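Local coordinates for protein dihydrofolate reductase (Moritella profunda, PDB 3IA4) that probably catalyses the NADPH-dependent reduction of 7,8-dihydrofolate to tetrahydrofolate, a key step of folate metabolism, and is bound here to methotrexate, at residues A[51-54]-A[55-58]. Residues are numbered along the deposited sequence; the frame is centred on the assembly and turned at random.
With MTX (methotrexate), chain F.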
loop_
_atom_site.group_PDB
_atom_site.type_symbol
_atom_site.label_atom_id
_atom_site.label_comp_id
_atom_site.label_asym_id
_atom_site.label_seq_id
_atom_site.Cartn_x
_atom_site.Cartn_y
_atom_site.Cartn_z
ATOM N N ILE A 51 -0.126 1.539 -11.413
ATOM C CA ILE A 51 -1.590 1.664 -11.365
ATOM C C ILE A 51 -2.137 2.229 -12.685
ATOM O O ILE A 51 -3.197 1.781 -13.192
ATOM C CB ILE A 51 -2.008 2.588 -10.202
ATOM C CG1 ILE A 51 -1.588 1.953 -8.899
ATOM C CG2 ILE A 51 -3.557 2.782 -10.198
ATOM C CD1 ILE A 51 -1.688 2.876 -7.635
ATOM N N GLY A 52 -1.451 3.233 -13.220
ATOM C CA GLY A 52 -1.726 3.733 -14.555
ATOM C C GLY A 52 -2.769 4.848 -14.688
ATOM O O GLY A 52 -2.949 5.383 -15.772
ATOM N N ARG A 53 -3.430 5.219 -13.588
ATOM C CA ARG A 53 -4.389 6.316 -13.588
ATOM C C ARG A 53 -4.476 6.831 -12.165
ATOM O O ARG A 53 -4.133 6.115 -11.220
ATOM C CB ARG A 53 -5.760 5.792 -13.982
ATOM C CG ARG A 53 -6.230 4.580 -13.101
ATOM C CD ARG A 53 -7.750 4.377 -13.148
ATOM N NE ARG A 53 -8.131 3.155 -12.422
ATOM C CZ ARG A 53 -9.365 2.866 -12.031
ATOM N NH1 ARG A 53 -10.381 3.689 -12.304
ATOM N NH2 ARG A 53 -9.590 1.727 -11.388
ATOM N N PRO A 54 -5.038 8.019 -11.979
ATOM C CA PRO A 54 -5.473 8.414 -10.642
ATOM C C PRO A 54 -6.653 7.527 -10.208
ATOM O O PRO A 54 -7.550 7.179 -11.007
ATOM C CB PRO A 54 -5.973 9.866 -10.842
ATOM C CG PRO A 54 -5.503 10.255 -12.167
ATOM C CD PRO A 54 -5.390 9.024 -12.986
ATOM N N LEU A 55 -6.659 7.130 -8.935
ATOM C CA LEU A 55 -7.784 6.377 -8.415
ATOM C C LEU A 55 -8.915 7.318 -7.936
ATOM O O LEU A 55 -8.700 8.277 -7.147
ATOM C CB LEU A 55 -7.334 5.474 -7.264
ATOM C CG LEU A 55 -6.391 4.355 -7.771
ATOM C CD1 LEU A 55 -5.833 3.562 -6.568
ATOM C CD2 LEU A 55 -7.170 3.452 -8.714
ATOM N N PRO A 56 -10.149 7.043 -8.354
ATOM C CA PRO A 56 -11.234 7.931 -7.861
ATOM C C PRO A 56 -11.532 7.852 -6.370
ATOM O O PRO A 56 -11.267 6.841 -5.699
ATOM C CB PRO A 56 -12.485 7.491 -8.701
ATOM C CG PRO A 56 -11.906 6.647 -9.834
ATOM C CD PRO A 56 -10.589 6.058 -9.355
ATOM N N GLY A 57 -12.095 8.914 -5.791
ATOM C CA GLY A 57 -12.624 8.850 -4.434
ATOM C C GLY A 57 -11.533 9.017 -3.383
ATOM O O GLY A 57 -11.784 8.844 -2.190
ATOM N N ARG A 58 -10.332 9.311 -3.880
ATOM C CA ARG A 58 -9.127 9.469 -3.057
ATOM C C ARG A 58 -8.278 10.608 -3.533
ATOM O O ARG A 58 -8.101 10.770 -4.717
ATOM C CB ARG A 58 -8.318 8.147 -3.112
ATOM C CG ARG A 58 -8.936 7.027 -2.244
ATOM C CD ARG A 58 -8.669 5.626 -2.769
ATOM N NE ARG A 58 -9.469 5.417 -3.968
ATOM C CZ ARG A 58 -9.618 4.241 -4.580
ATOM N NH1 ARG A 58 -8.995 3.111 -4.131
ATOM N NH2 ARG A 58 -10.351 4.200 -5.682
HETATM N N1 MTX F . -3.392 -4.389 -2.415
HETATM C C2 MTX F . -3.151 -4.026 -1.137
HETATM N NA2 MTX F . -3.683 -4.794 -0.168
HETATM N N3 MTX F . -2.410 -2.915 -0.850
HETATM C C4 MTX F . -1.899 -2.132 -1.848
HETATM N NA4 MTX F . -1.162 -1.098 -1.519
HETATM C C4A MTX F . -2.165 -2.468 -3.138
HETATM N N5 MTX F . -1.697 -1.662 -4.150
HETATM C C6 MTX F . -1.958 -2.016 -5.449
HETATM C C7 MTX F . -2.712 -3.137 -5.791
HETATM N N8 MTX F . -3.212 -3.940 -4.755
HETATM C C8A MTX F . -2.917 -3.589 -3.441
HETATM C C9 MTX F . -1.389 -1.109 -6.534
HETATM N N10 MTX F . -1.937 -1.379 -7.863
HETATM C CM MTX F . -0.992 -1.913 -8.873
HETATM C C11 MTX F . -5.945 -0.556 -8.836
HETATM C C12 MTX F . -5.098 -1.115 -9.785
HETATM C C13 MTX F . -3.778 -1.375 -9.479
HETATM C C14 MTX F . -3.302 -1.104 -8.195
HETATM C C15 MTX F . -4.182 -0.567 -7.258
HETATM C C16 MTX F . -5.467 -0.214 -7.570
HETATM C C MTX F . -7.371 -0.312 -9.084
HETATM O O MTX F . -7.856 -0.099 -10.365
HETATM N N MTX F . -8.162 -0.360 -8.015
HETATM C CA MTX F . -9.553 -0.006 -8.024
HETATM C CT MTX F . -9.819 0.986 -6.913
HETATM O O1 MTX F . -9.102 0.950 -5.868
HETATM O O2 MTX F . -10.767 1.801 -7.033
HETATM C CB MTX F . -10.460 -1.218 -7.776
HETATM C CG MTX F . -10.306 -2.267 -8.875
HETATM C CD MTX F . -10.822 -1.826 -10.249
HETATM O OE1 MTX F . -10.787 -2.610 -11.242
HETATM O OE2 MTX F . -11.290 -0.683 -10.433
#
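L55 meets both I51 and R53 in the loop that leaves helix 45-51 for strand 60-63 of the dihydrofolate reductase fold, and with R58 they form one wall of the methotrexate pocket, a compact example of how a loop with two prolines can place two arginines on a folate-like tail. The apolar part is small: CD2 of L55 lies 4.0 Å from CG2 of I51, the two side chains crossing at about a right angle. The same CD2 sits over one face of the R53 guanidinium, while CD1 approaches C16 of the drug's benzoyl ring at 3.9 Å. I51 turns its other branch, CG1, to N10 of methotrexate.

Two arginines of this loop take different groups of the tail. R53, extended from CG to NE, reaches the amide oxygen O of methotrexate with NH2 at 2.7 Å; a weak bond from that nitrogen goes to the gamma-carboxylate. R58 takes the alpha-carboxylate end-on, NH1 to O1 and NH2 to O2, and NH1 also bonds OG1 of T36, in helix 26-36.

A type II turn runs from L55 to R58, with G57 at positive phi, and R58 folds back on its own loop. Its chain bends at chi3 (-72°), and P56 O, lying in the guanidinium plane, accepts from both NE and NH2, the latter at 2.8 Å, which fixes the group's rotation. L55 CB rests 3.6 Å above that plane, offset toward its rim.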